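Leukotriene A-4 hydrolase (Saccharomyces cerevisiae, PDB 2XQ0) is a zinc-dependent aminopeptidase of the M1 family that preferentially cleaves di- and tripeptides and also shows low epoxide hydrolase activity in vitro. Local coordinates at residues H80-K85 and N111-I116; A169-P174 and Y194-K199; P203-G208 and V312-W317; S14-Q19 and D427-L432; S180-E185 and S278-F283. All blocks are in the same frame, centred on the assembly; numbering follows the deposited sequence.

Contact 1 of 5, residues H80-K85 and N111-I116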
# COMPACT_ATOMS: atom_id res chain seq x y z
N HIS A 80 -14.70 13.43 -28.94
CA HIS A 80 -14.84 14.76 -29.51
C HIS A 80 -13.64 15.62 -29.12
O HIS A 80 -13.15 15.54 -27.99
CB HIS A 80 -16.09 15.44 -28.98
CG HIS A 80 -17.37 14.88 -29.51
ND1 HIS A 80 -18.01 13.81 -28.93
CD2 HIS A 80 -18.15 15.27 -30.54
CE1 HIS A 80 -19.12 13.55 -29.60
NE2 HIS A 80 -19.23 14.42 -30.58
N ILE A 81 -13.16 16.42 -30.07
CA ILE A 81 -12.19 17.46 -29.78
C ILE A 81 -12.79 18.82 -30.16
O ILE A 81 -13.27 19.00 -31.28
CB ILE A 81 -10.87 17.23 -30.54
CG1 ILE A 81 -10.15 16.00 -29.96
CG2 ILE A 81 -9.99 18.47 -30.44
CD1 ILE A 81 -9.02 15.47 -30.83
N ASP A 82 -12.79 19.76 -29.23
CA ASP A 82 -13.39 21.06 -29.46
C ASP A 82 -14.81 20.96 -30.02
O ASP A 82 -15.15 21.61 -31.00
CB ASP A 82 -12.50 21.88 -30.40
CG ASP A 82 -11.19 22.26 -29.76
OD1 ASP A 82 -11.09 22.14 -28.51
OD2 ASP A 82 -10.26 22.67 -30.48
N GLY A 83 -15.63 20.13 -29.38
CA GLY A 83 -17.02 19.99 -29.77
C GLY A 83 -17.27 19.15 -31.01
O GLY A 83 -18.42 18.81 -31.31
N SER A 84 -16.21 18.80 -31.74
CA SER A 84 -16.38 18.06 -32.99
C SER A 84 -15.93 16.61 -32.89
O SER A 84 -14.96 16.31 -32.22
CB SER A 84 -15.64 18.75 -34.15
OG SER A 84 -16.29 19.95 -34.53
N LYS A 85 -16.64 15.72 -33.58
CA LYS A 85 -16.32 14.30 -33.58
C LYS A 85 -14.91 14.08 -34.13
O LYS A 85 -14.53 14.64 -35.16
CB LYS A 85 -17.35 13.52 -34.40
CG LYS A 85 -17.48 12.03 -34.05
CD LYS A 85 -18.21 11.80 -32.72
CE LYS A 85 -18.17 10.33 -32.28
NZ LYS A 85 -16.78 9.80 -32.11
N ASN A 111 -3.71 24.61 -27.57
CA ASN A 111 -4.62 24.33 -26.46
C ASN A 111 -5.95 23.81 -26.99
O ASN A 111 -6.53 24.39 -27.91
CB ASN A 111 -4.87 25.58 -25.62
CG ASN A 111 -3.69 25.93 -24.73
OD1 ASN A 111 -3.74 25.72 -23.52
ND2 ASN A 111 -2.64 26.45 -25.33
N PHE A 112 -6.43 22.70 -26.42
CA PHE A 112 -7.66 22.10 -26.91
C PHE A 112 -8.34 21.25 -25.84
O PHE A 112 -7.73 20.91 -24.81
CB PHE A 112 -7.41 21.30 -28.20
CG PHE A 112 -6.53 20.07 -28.02
CD1 PHE A 112 -7.10 18.81 -27.87
CD2 PHE A 112 -5.15 20.18 -28.02
CE1 PHE A 112 -6.30 17.67 -27.72
CE2 PHE A 112 -4.34 19.04 -27.87
CZ PHE A 112 -4.92 17.79 -27.71
N THR A 113 -9.61 20.95 -26.06
CA THR A 113 -10.38 20.14 -25.14
C THR A 113 -10.66 18.79 -25.78
O THR A 113 -11.05 18.71 -26.96
CB THR A 113 -11.70 20.83 -24.79
OG1 THR A 113 -11.42 22.06 -24.11
CG2 THR A 113 -12.55 19.95 -23.89
N LEU A 114 -10.46 17.73 -25.00
CA LEU A 114 -10.66 16.35 -25.45
C LEU A 114 -11.72 15.66 -24.59
O LEU A 114 -11.54 15.53 -23.37
CB LEU A 114 -9.35 15.58 -25.38
CG LEU A 114 -9.48 14.06 -25.53
CD1 LEU A 114 -10.07 13.71 -26.89
CD2 LEU A 114 -8.15 13.39 -25.33
N ASN A 115 -12.81 15.22 -25.21
CA ASN A 115 -13.85 14.50 -24.49
C ASN A 115 -14.00 13.07 -25.02
O ASN A 115 -14.12 12.84 -26.23
CB ASN A 115 -15.19 15.23 -24.57
CG ASN A 115 -16.29 14.53 -23.78
OD1 ASN A 115 -17.04 13.72 -24.32
ND2 ASN A 115 -16.39 14.85 -22.51
N ILE A 116 -13.98 12.11 -24.11
CA ILE A 116 -14.16 10.71 -24.49
C ILE A 116 -15.29 10.09 -23.68
O ILE A 116 -15.23 10.06 -22.44
CB ILE A 116 -12.90 9.90 -24.20
CG1 ILE A 116 -11.67 10.58 -24.84
CG2 ILE A 116 -13.07 8.46 -24.66
CD1 ILE A 116 -10.37 10.13 -24.24
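Phe112 meets Ile81 and Asp82 where strand 111-120 runs antiparallel to strand 74-81 in the large sheet of the M1 N-terminal domain, just where the latter strand ends in a type I' beta turn from Ile81 to Ser84. The Phe112 CG sits between its own backbone N and carbonyl carbon (chi1 66°), and from there the ring sends CD1 to Ile81 CG2 at 3.9 Å, while the side chain of Asp82 crosses that of Phe112 at about a right angle. At Thr113 the backbone is gripped twice by one residue of the turn. Asp82 N donates to Thr113 O (3.0 Å), and Thr113 N answers with a nearly straight bond to Asp82 OD1 (3.1 Å), entering on the syn side of the carboxylate and 25° out of its plane. The Thr113 hydroxyl turns to Gln53 on strand 45-56. Leu114 forms a non-hydrogen-bonded pair with Ile81, on the face they share with Phe112; its CD1 packs on Ile81 CG1 at 3.8 Å, and Ile103 on strand 101-104 touches both side chains. Asn115 lies on the face of His80, its amide held by Thr51, and the two residues form a hydrogen-bonded pair: His80 N reaches Asn115 O at 2.8 Å, and Asn115 N returns to His80 O at 2.8 Å, nearly along the C=O axis.

Contact 2 of 5, residues A169-P174 and Y194-K199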
# COMPACT_ATOMS: atom_id res chain seq x y z
N ALA A 169 -14.97 16.34 -10.55
CA ALA A 169 -15.70 15.10 -10.77
C ALA A 169 -17.15 15.21 -10.37
O ALA A 169 -17.46 15.69 -9.27
CB ALA A 169 -15.03 13.95 -10.02
N SER A 170 -18.05 14.78 -11.24
CA SER A 170 -19.44 14.61 -10.85
C SER A 170 -19.76 13.15 -10.96
O SER A 170 -19.49 12.53 -11.99
CB SER A 170 -20.37 15.41 -11.75
OG SER A 170 -19.99 16.77 -11.75
N ILE A 171 -20.32 12.59 -9.90
CA ILE A 171 -20.59 11.17 -9.87
C ILE A 171 -22.04 10.94 -9.46
O ILE A 171 -22.45 11.30 -8.37
CB ILE A 171 -19.65 10.43 -8.93
CG1 ILE A 171 -18.20 10.76 -9.30
CG2 ILE A 171 -19.89 8.93 -9.03
CD1 ILE A 171 -17.18 10.21 -8.35
N GLU A 172 -22.81 10.36 -10.37
CA GLU A 172 -24.20 10.06 -10.07
C GLU A 172 -24.28 8.63 -9.54
O GLU A 172 -23.69 7.73 -10.11
CB GLU A 172 -25.02 10.20 -11.35
CG GLU A 172 -26.51 10.01 -11.14
CD GLU A 172 -27.29 10.17 -12.43
OE1 GLU A 172 -26.68 9.98 -13.51
OE2 GLU A 172 -28.50 10.47 -12.36
N SER A 173 -24.99 8.45 -8.43
CA SER A 173 -25.17 7.12 -7.83
C SER A 173 -26.44 7.10 -7.00
O SER A 173 -26.82 8.12 -6.42
CB SER A 173 -23.97 6.79 -6.93
OG SER A 173 -24.09 5.48 -6.39
N PRO A 174 -27.10 5.94 -6.91
CA PRO A 174 -28.26 5.87 -6.00
C PRO A 174 -27.85 5.71 -4.55
O PRO A 174 -28.72 5.64 -3.70
CB PRO A 174 -29.00 4.61 -6.48
CG PRO A 174 -27.95 3.77 -7.11
CD PRO A 174 -26.96 4.72 -7.73
N TYR A 194 -22.91 13.64 -6.81
CA TYR A 194 -21.86 14.06 -5.91
C TYR A 194 -20.74 14.75 -6.69
O TYR A 194 -20.13 14.14 -7.57
CB TYR A 194 -21.33 12.84 -5.15
CG TYR A 194 -22.42 12.13 -4.39
CD1 TYR A 194 -22.59 12.34 -3.02
CD2 TYR A 194 -23.32 11.29 -5.05
CE1 TYR A 194 -23.59 11.71 -2.33
CE2 TYR A 194 -24.33 10.66 -4.35
CZ TYR A 194 -24.46 10.88 -3.00
OH TYR A 194 -25.48 10.26 -2.31
N ARG A 195 -20.48 16.02 -6.36
CA ARG A 195 -19.43 16.79 -7.04
C ARG A 195 -18.23 16.99 -6.14
O ARG A 195 -18.38 17.17 -4.92
CB ARG A 195 -19.97 18.13 -7.52
CG ARG A 195 -21.16 18.02 -8.46
CD ARG A 195 -21.60 19.40 -8.91
NE ARG A 195 -22.75 19.34 -9.81
CZ ARG A 195 -22.66 19.13 -11.12
NH1 ARG A 195 -21.48 18.95 -11.69
NH2 ARG A 195 -23.76 19.10 -11.87
N PHE A 196 -17.03 16.96 -6.73
CA PHE A 196 -15.79 17.05 -5.96
C PHE A 196 -14.79 17.88 -6.73
O PHE A 196 -14.90 18.03 -7.94
CB PHE A 196 -15.14 15.67 -5.75
CG PHE A 196 -16.03 14.67 -5.09
CD1 PHE A 196 -16.02 14.52 -3.71
CD2 PHE A 196 -16.88 13.87 -5.84
CE1 PHE A 196 -16.83 13.61 -3.09
CE2 PHE A 196 -17.70 12.95 -5.22
CZ PHE A 196 -17.67 12.81 -3.84
N GLU A 197 -13.78 18.36 -6.04
CA GLU A 197 -12.69 19.08 -6.68
C GLU A 197 -11.37 18.63 -6.06
O GLU A 197 -11.27 18.52 -4.83
CB GLU A 197 -12.89 20.57 -6.42
CG GLU A 197 -12.15 21.47 -7.36
CD GLU A 197 -12.58 22.91 -7.21
OE1 GLU A 197 -12.96 23.30 -6.07
OE2 GLU A 197 -12.55 23.64 -8.23
N GLN A 198 -10.37 18.35 -6.89
CA GLN A 198 -9.02 18.08 -6.38
C GLN A 198 -8.15 19.19 -6.94
O GLN A 198 -7.80 19.17 -8.11
CB GLN A 198 -8.49 16.71 -6.83
CG GLN A 198 -7.07 16.40 -6.31
CD GLN A 198 -6.94 16.72 -4.82
OE1 GLN A 198 -6.45 17.78 -4.44
NE2 GLN A 198 -7.42 15.81 -3.97
N LYS A 199 -7.86 20.19 -6.12
CA LYS A 199 -7.17 21.38 -6.62
C LYS A 199 -5.64 21.25 -6.63
O LYS A 199 -4.95 22.09 -7.22
CB LYS A 199 -7.63 22.65 -5.88
CG LYS A 199 -9.13 22.90 -5.97
CD LYS A 199 -9.49 24.38 -5.84
CE LYS A 199 -9.61 24.81 -4.39
NZ LYS A 199 -10.29 26.14 -4.26
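Ala169 pairs with Phe196 where two neighbouring antiparallel strands, 165-172 and 193-199, run side by side in the large mixed sheet of the M1 N-terminal domain. Its N donates to Phe196 O at 3.1 Å and its O accepts from Phe196 N, while the Phe196 ring turns an edge to that same oxygen and also meets Phe179. Ser170 and Arg195 form a non-hydrogen-bonded pair on the other face. Both make CA-H...O contacts, Arg195 CA lying 3.2 Å from Ala169 O and Ser170 CA 3.4 Å from Tyr194 O. With Ile171 the pairing returns to the hydrogen-bonded type: Ile171 N bonds to Tyr194 O and, almost straight, Tyr194 N to Ile171 O. Tyr194 CG is anti to its carbonyl carbon (chi1 -58°), and the ring lies with its edge to Ile171 O, in plane, CD2 being 3.4 Å from that oxygen. The side chains of Ile171 and Phe196 cross at about a right angle, Ile171 CD1 to Phe196 CE2 4.2 Å, on the face where Val177 and Phe179 of strand 177-179 pack. Ser173, beyond the strand, has its hydroxyl bonded to Ser211, and its carbonyl O lies at the edge of the tyrosine ring, 4.1 Å from Tyr194 CE2.

Contact 3 of 5, residues P203-G208 and V312-W317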
# COMPACT_ATOMS: atom_id res chain seq x y z
N PRO A 203 -1.51 12.32 -10.02
CA PRO A 203 -1.44 11.25 -11.03
C PRO A 203 -2.75 10.43 -11.02
O PRO A 203 -3.45 10.38 -10.00
CB PRO A 203 -0.26 10.39 -10.55
CG PRO A 203 -0.20 10.61 -9.09
CD PRO A 203 -0.68 12.02 -8.84
N ALA A 204 -3.07 9.80 -12.14
CA ALA A 204 -4.30 9.01 -12.25
C ALA A 204 -4.37 7.88 -11.22
O ALA A 204 -5.47 7.49 -10.81
CB ALA A 204 -4.45 8.44 -13.67
N TYR A 205 -3.23 7.34 -10.81
CA TYR A 205 -3.25 6.14 -9.98
C TYR A 205 -3.77 6.48 -8.57
O TYR A 205 -4.14 5.60 -7.83
CB TYR A 205 -1.89 5.44 -9.92
CG TYR A 205 -0.88 6.09 -9.00
CD1 TYR A 205 -0.94 5.86 -7.62
CD2 TYR A 205 0.11 6.90 -9.49
CE1 TYR A 205 -0.02 6.43 -6.78
CE2 TYR A 205 1.04 7.49 -8.65
CZ TYR A 205 0.97 7.25 -7.30
OH TYR A 205 1.88 7.83 -6.46
N LEU A 206 -3.80 7.78 -8.24
CA LEU A 206 -4.29 8.24 -6.93
C LEU A 206 -5.80 8.49 -6.90
O LEU A 206 -6.37 8.75 -5.84
CB LEU A 206 -3.56 9.52 -6.51
CG LEU A 206 -2.10 9.29 -6.09
CD1 LEU A 206 -1.44 10.60 -5.74
CD2 LEU A 206 -2.06 8.35 -4.91
N ILE A 207 -6.43 8.44 -8.06
CA ILE A 207 -7.87 8.61 -8.10
C ILE A 207 -8.51 7.51 -7.28
O ILE A 207 -8.09 6.35 -7.33
CB ILE A 207 -8.44 8.62 -9.51
CG1 ILE A 207 -8.04 9.92 -10.22
CG2 ILE A 207 -9.97 8.49 -9.48
CD1 ILE A 207 -8.67 11.15 -9.57
N GLY A 208 -9.50 7.89 -6.48
CA GLY A 208 -10.21 6.94 -5.66
C GLY A 208 -11.69 7.21 -5.70
O GLY A 208 -12.12 8.38 -5.69
N VAL A 312 4.92 14.80 -4.02
CA VAL A 312 6.12 14.55 -4.80
C VAL A 312 6.07 13.09 -5.25
O VAL A 312 6.01 12.20 -4.42
CB VAL A 312 7.41 14.78 -3.96
CG1 VAL A 312 8.63 14.31 -4.72
CG2 VAL A 312 7.55 16.25 -3.59
N THR A 313 6.06 12.85 -6.55
CA THR A 313 5.71 11.54 -7.09
C THR A 313 6.83 10.90 -7.90
O THR A 313 7.56 11.58 -8.60
CB THR A 313 4.47 11.67 -7.99
OG1 THR A 313 3.47 12.42 -7.29
CG2 THR A 313 3.92 10.29 -8.38
N ASN A 314 6.96 9.58 -7.82
CA ASN A 314 7.91 8.89 -8.68
C ASN A 314 7.48 9.02 -10.14
O ASN A 314 6.30 8.91 -10.48
CB ASN A 314 8.06 7.41 -8.30
CG ASN A 314 6.72 6.71 -8.05
OD1 ASN A 314 5.69 7.13 -8.54
ND2 ASN A 314 6.75 5.63 -7.29
N CYS A 315 8.45 9.26 -11.02
CA CYS A 315 8.13 9.49 -12.42
C CYS A 315 7.73 8.22 -13.15
O CYS A 315 7.02 8.28 -14.16
CB CYS A 315 9.31 10.15 -13.12
SG CYS A 315 10.72 9.07 -13.26
N SER A 316 8.18 7.08 -12.65
CA SER A 316 7.86 5.79 -13.25
C SER A 316 7.95 4.72 -12.19
O SER A 316 8.40 4.98 -11.08
CB SER A 316 8.83 5.46 -14.38
OG SER A 316 10.02 4.87 -13.90
N TRP A 317 7.56 3.51 -12.54
CA TRP A 317 7.57 2.42 -11.57
C TRP A 317 8.96 1.81 -11.37
O TRP A 317 9.15 0.97 -10.51
CB TRP A 317 6.49 1.38 -11.92
CG TRP A 317 5.14 2.08 -12.06
CD1 TRP A 317 4.45 2.29 -13.21
CD2 TRP A 317 4.40 2.73 -11.02
NE1 TRP A 317 3.30 3.02 -12.95
CE2 TRP A 317 3.25 3.30 -11.61
CE3 TRP A 317 4.59 2.88 -9.64
CZ2 TRP A 317 2.28 3.99 -10.87
CZ3 TRP A 317 3.64 3.58 -8.90
CH2 TRP A 317 2.50 4.12 -9.51
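Tyr205 and Trp317 form an edge-to-face (T-shaped) aromatic pair, the tightly packed part of a buried contact between the N-terminal and peptidase domains. The six-membered ring of the indole comes edge-on, its plane at 69° to the phenol, and Trp317 CH2 lies over one face of Tyr205, 3.7 Å from CD2 and offset toward the rim. Leu206 CG covers the opposite face, so the phenol is clamped from both sides, its side chain about 9 Å from the zinc ion. The looser part is at Thr313: its CG2 approaches the edge of the tyrosine tip to tip, 3.7 Å from Tyr205 OH, and Pro203 CG stands 4.2 Å from the same methyl. An alanine at Tyr205 would probably deprive the Trp317 edge of the face it meets, leave the Thr313 methyl only Pro203 of segment 203-208, and open a gap beside the substrate-binding residues Glu147 and Met276. Thr313 OG1 is bonded to Gly309 and Lys164, and Tyr205 OH weakly to Asn323. With no hydrogen bond between the segments, the chemistry implies an apolar, shape-dependent join of the domains.

Contact 4 of 5, residues S14-Q19 and D427-L432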
# COMPACT_ATOMS: atom_id res chain seq x y z
N SER A 14 15.85 14.12 -17.84
CA SER A 14 15.04 13.68 -16.70
C SER A 14 13.73 14.47 -16.69
O SER A 14 13.68 15.58 -17.20
CB SER A 14 15.81 13.90 -15.40
OG SER A 14 16.69 12.82 -15.12
N PRO A 15 12.64 13.89 -16.14
CA PRO A 15 12.50 12.56 -15.54
C PRO A 15 12.58 11.44 -16.57
O PRO A 15 12.14 11.60 -17.71
CB PRO A 15 11.08 12.58 -14.95
CG PRO A 15 10.70 14.00 -14.87
CD PRO A 15 11.40 14.66 -16.01
N GLU A 16 13.12 10.31 -16.14
CA GLU A 16 13.30 9.15 -16.98
C GLU A 16 11.97 8.68 -17.55
O GLU A 16 10.95 8.69 -16.86
CB GLU A 16 13.91 8.03 -16.15
CG GLU A 16 14.16 6.75 -16.90
CD GLU A 16 14.81 5.70 -16.03
OE1 GLU A 16 16.04 5.52 -16.14
OE2 GLU A 16 14.10 5.07 -15.22
N TYR A 17 12.00 8.27 -18.81
CA TYR A 17 10.79 7.84 -19.50
C TYR A 17 10.11 6.65 -18.82
O TYR A 17 10.76 5.69 -18.43
CB TYR A 17 11.12 7.51 -20.98
CG TYR A 17 9.88 7.49 -21.84
CD1 TYR A 17 9.45 8.64 -22.48
CD2 TYR A 17 9.11 6.34 -21.98
CE1 TYR A 17 8.32 8.65 -23.26
CE2 TYR A 17 7.96 6.34 -22.76
CZ TYR A 17 7.56 7.50 -23.39
OH TYR A 17 6.43 7.54 -24.16
N ASP A 18 8.78 6.72 -18.69
CA ASP A 18 7.98 5.65 -18.11
C ASP A 18 7.58 4.60 -19.16
O ASP A 18 6.68 4.84 -19.96
CB ASP A 18 6.71 6.27 -17.49
CG ASP A 18 5.82 5.25 -16.83
OD1 ASP A 18 6.13 4.04 -16.90
OD2 ASP A 18 4.82 5.68 -16.22
N GLN A 19 8.20 3.43 -19.09
CA GLN A 19 7.99 2.36 -20.07
C GLN A 19 6.68 1.58 -19.89
O GLN A 19 6.37 0.69 -20.69
CB GLN A 19 9.14 1.35 -19.97
CG GLN A 19 10.51 1.95 -20.25
CD GLN A 19 10.72 2.23 -21.71
OE1 GLN A 19 10.31 1.44 -22.56
NE2 GLN A 19 11.37 3.35 -22.02
N ASP A 427 12.80 11.31 -10.84
CA ASP A 427 13.52 10.05 -10.81
C ASP A 427 14.62 10.07 -9.74
O ASP A 427 14.86 11.09 -9.09
CB ASP A 427 14.02 9.64 -12.22
CG ASP A 427 15.05 10.60 -12.79
OD1 ASP A 427 15.78 11.21 -11.99
OD2 ASP A 427 15.15 10.75 -14.03
N THR A 428 15.25 8.93 -9.52
CA THR A 428 16.27 8.81 -8.49
C THR A 428 17.42 9.78 -8.74
O THR A 428 18.03 10.30 -7.81
CB THR A 428 16.83 7.40 -8.53
OG1 THR A 428 15.77 6.48 -8.26
CG2 THR A 428 17.94 7.24 -7.52
N PHE A 429 17.74 9.99 -10.01
CA PHE A 429 18.89 10.81 -10.36
C PHE A 429 18.66 12.24 -9.92
O PHE A 429 19.58 12.90 -9.43
CB PHE A 429 19.18 10.70 -11.86
CG PHE A 429 19.28 9.29 -12.34
CD1 PHE A 429 20.38 8.51 -12.00
CD2 PHE A 429 18.26 8.71 -13.07
CE1 PHE A 429 20.46 7.20 -12.41
CE2 PHE A 429 18.34 7.39 -13.49
CZ PHE A 429 19.44 6.64 -13.16
N GLN A 430 17.43 12.72 -10.06
CA GLN A 430 17.10 14.07 -9.61
C GLN A 430 17.13 14.15 -8.08
O GLN A 430 17.51 15.17 -7.50
CB GLN A 430 15.72 14.49 -10.15
CG GLN A 430 15.62 14.53 -11.68
CD GLN A 430 14.20 14.72 -12.14
OE1 GLN A 430 13.43 13.77 -12.24
NE2 GLN A 430 13.82 15.97 -12.41
N PHE A 431 16.73 13.07 -7.42
CA PHE A 431 16.84 12.98 -5.97
C PHE A 431 18.31 13.19 -5.59
O PHE A 431 18.62 14.02 -4.75
CB PHE A 431 16.33 11.63 -5.46
CG PHE A 431 16.79 11.28 -4.05
CD1 PHE A 431 16.26 11.93 -2.95
CD2 PHE A 431 17.75 10.30 -3.84
CE1 PHE A 431 16.67 11.61 -1.65
CE2 PHE A 431 18.17 9.98 -2.55
CZ PHE A 431 17.63 10.64 -1.46
N LEU A 432 19.21 12.45 -6.24
CA LEU A 432 20.64 12.54 -5.91
C LEU A 432 21.25 13.91 -6.17
O LEU A 432 22.00 14.41 -5.35
CB LEU A 432 21.45 11.46 -6.65
CG LEU A 432 21.05 10.03 -6.27
CD1 LEU A 432 21.66 9.03 -7.23
CD2 LEU A 432 21.43 9.70 -4.85
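Ser14 and Glu16 converge on one carboxylate oxygen of Asp427, the N-cap residue of helix 428-438, so that a loop of the N-terminal region is tied to the start of a helix in the peptidase domain. Asp427 CG lies between its backbone N and carbonyl carbon (chi1 64°), and the carboxylate serves both the loop and its own helix. OD2 takes the Ser14 hydroxyl on its syn lone pair at 2.8 Å, and it takes Glu16 N on the anti side at 3.0 Å, 19° out of the carboxylate plane. Asp427 OD1 faces its own helix and accepts from Gln430 N at 3.0 Å, nearly along its C-O axis, while Gln430 OE1 accepts from Asp427 N at 2.9 Å; together they make a capping box. The Gln430 chain, extended beyond CG, also lies against the loop: CD packs on Ser14 CB at 3.7 Å, and OE1 is 3.6 Å from Pro15 CA, beyond a cis peptide bond. Glu16 crosses Phe429 obliquely, with OE1 in the plane of the ring at its edge, 4.0 Å from CE2. Cys315 packs on both Pro15 and Asp427. Two loop donors and the N-terminal end of the helix probably stabilise the negative charge of Asp427, although the nearby Glu16 carboxylate, its OE2 bonded to His319, would work against this; the group that caps the helix also anchors the loop.

Contact 5 of 5, residues S180-E185 and S278-F283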
# COMPACT_ATOMS: atom_id res chain seq x y z
N SER A 180 -11.56 10.96 -4.15
CA SER A 180 -10.28 11.53 -3.76
C SER A 180 -10.21 13.02 -4.08
O SER A 180 -9.39 13.46 -4.92
CB SER A 180 -9.16 10.80 -4.49
OG SER A 180 -9.42 10.83 -5.89
N GLY A 181 -11.06 13.79 -3.44
CA GLY A 181 -11.08 15.22 -3.59
C GLY A 181 -12.00 15.83 -2.55
O GLY A 181 -12.59 15.12 -1.74
N ILE A 182 -12.14 17.15 -2.58
CA ILE A 182 -12.96 17.84 -1.61
C ILE A 182 -14.36 18.01 -2.18
O ILE A 182 -14.54 18.47 -3.30
CB ILE A 182 -12.36 19.20 -1.20
CG1 ILE A 182 -11.00 18.97 -0.53
CG2 ILE A 182 -13.31 19.94 -0.26
CD1 ILE A 182 -10.29 20.22 -0.08
N ARG A 183 -15.34 17.56 -1.42
CA ARG A 183 -16.73 17.64 -1.84
C ARG A 183 -17.15 19.08 -2.01
O ARG A 183 -16.82 19.93 -1.19
CB ARG A 183 -17.60 16.95 -0.80
CG ARG A 183 -19.06 16.96 -1.11
CD ARG A 183 -19.43 15.85 -2.06
NE ARG A 183 -20.87 15.88 -2.28
CZ ARG A 183 -21.75 15.33 -1.45
NH1 ARG A 183 -21.33 14.68 -0.38
NH2 ARG A 183 -23.05 15.41 -1.70
N ILE A 184 -17.87 19.37 -3.09
CA ILE A 184 -18.55 20.64 -3.26
C ILE A 184 -19.93 20.48 -2.65
O ILE A 184 -20.78 19.78 -3.20
CB ILE A 184 -18.64 21.04 -4.73
CG1 ILE A 184 -17.23 21.26 -5.28
CG2 ILE A 184 -19.48 22.29 -4.89
CD1 ILE A 184 -17.16 21.33 -6.78
N GLU A 185 -20.15 21.12 -1.50
CA GLU A 185 -21.17 20.71 -0.53
C GLU A 185 -22.65 20.81 -0.94
O GLU A 185 -23.01 21.54 -1.86
CB GLU A 185 -20.95 21.42 0.81
CG GLU A 185 -19.66 21.00 1.51
CD GLU A 185 -19.40 21.77 2.79
OE1 GLU A 185 -20.10 22.77 3.04
OE2 GLU A 185 -18.48 21.37 3.54
N SER A 278 -5.20 7.59 -1.35
CA SER A 278 -5.89 8.53 -2.22
C SER A 278 -6.01 9.85 -1.51
O SER A 278 -6.45 9.89 -0.36
CB SER A 278 -7.29 8.05 -2.57
OG SER A 278 -7.20 6.95 -3.44
N PRO A 279 -5.60 10.94 -2.17
CA PRO A 279 -5.68 12.29 -1.58
C PRO A 279 -7.07 12.67 -1.12
O PRO A 279 -8.03 12.56 -1.88
CB PRO A 279 -5.27 13.21 -2.74
CG PRO A 279 -4.46 12.36 -3.62
CD PRO A 279 -5.01 10.97 -3.52
N ASN A 280 -7.16 13.14 0.12
CA ASN A 280 -8.42 13.52 0.74
C ASN A 280 -9.36 12.35 1.05
O ASN A 280 -10.46 12.56 1.55
CB ASN A 280 -9.17 14.58 -0.07
CG ASN A 280 -8.42 15.90 -0.14
OD1 ASN A 280 -8.05 16.38 -1.22
ND2 ASN A 280 -8.19 16.51 1.00
N MET A 281 -8.92 11.12 0.79
CA MET A 281 -9.73 9.97 1.19
C MET A 281 -8.90 8.71 1.25
O MET A 281 -8.91 7.92 0.33
CB MET A 281 -10.93 9.76 0.25
CG MET A 281 -12.02 8.79 0.76
SD MET A 281 -12.74 9.18 2.38
CE MET A 281 -13.48 10.78 2.00
N THR A 282 -8.17 8.53 2.34
CA THR A 282 -7.42 7.31 2.57
C THR A 282 -8.38 6.12 2.60
O THR A 282 -9.41 6.17 3.28
CB THR A 282 -6.65 7.43 3.92
OG1 THR A 282 -5.53 8.29 3.72
CG2 THR A 282 -6.16 6.06 4.40
N PHE A 283 -8.07 5.06 1.87
CA PHE A 283 -8.86 3.84 1.91
C PHE A 283 -8.20 2.96 2.94
O PHE A 283 -6.99 2.76 2.90
CB PHE A 283 -8.88 3.13 0.55
CG PHE A 283 -9.83 3.72 -0.45
CD1 PHE A 283 -10.10 5.08 -0.46
CD2 PHE A 283 -10.43 2.91 -1.40
CE1 PHE A 283 -10.98 5.62 -1.40
CE2 PHE A 283 -11.30 3.44 -2.33
CZ PHE A 283 -11.58 4.80 -2.33
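Ser180 packs against Ser278 and Pro279 in a buried van der Waals contact without hydrogen bonds, joining the chain that leads into edge strand 182-183 of the large sheet to the turn before strand 282-284. Ser180 CB lies 3.8 Å from Ser278 CB and 3.3 Å from Pro279 O, and its CA comes still closer to that carbonyl, at 3.1 Å. The hydroxyls turn to the loop before strand 209-211, Ser180 OG to Gly208 and Ser278 OG to Leu206. A type II beta turn runs from Ser278 to Met281, closed by Met281 N to Ser278 O; it begins two residues after Met276, a substrate-binding residue. At its third position Asn280, with phi at 69°, brings CB to 3.8 Å from Gly181 O and crosses Ile182 obliquely, Asn280 OD1 4.0 Å from Ile182 CG1. The amide is held by Trp259 through ND2 and by Gln198 through OD1. An alanine at Asn280 would probably leave Gln198 and the Trp259 carbonyl without these bonds and open a gap beside Ile182.

Contacts 1 and 2 lie in one sheet of the N-terminal domain and are built on paired backbones, contact 1 farther out and partly exposed, contact 2 buried. Contacts 3 and 5 are buried joins to the peptidase domain that lack hydrogen bonds of their own, one aromatic and one the fit of a beta turn against the chain entering strand 182-183; Gly208 and Leu206 of contact 3 bond to Ser180 and Ser278 of contact 5. Contact 2 meets contact 5 through strands 182-183 and 193-199 and through Gln198 with Asn280. Contact 4, partly buried and polar, touches contact 3 at Cys315. Its 14-19 and 427-432 segments close a chain loop that encloses the other four contacts.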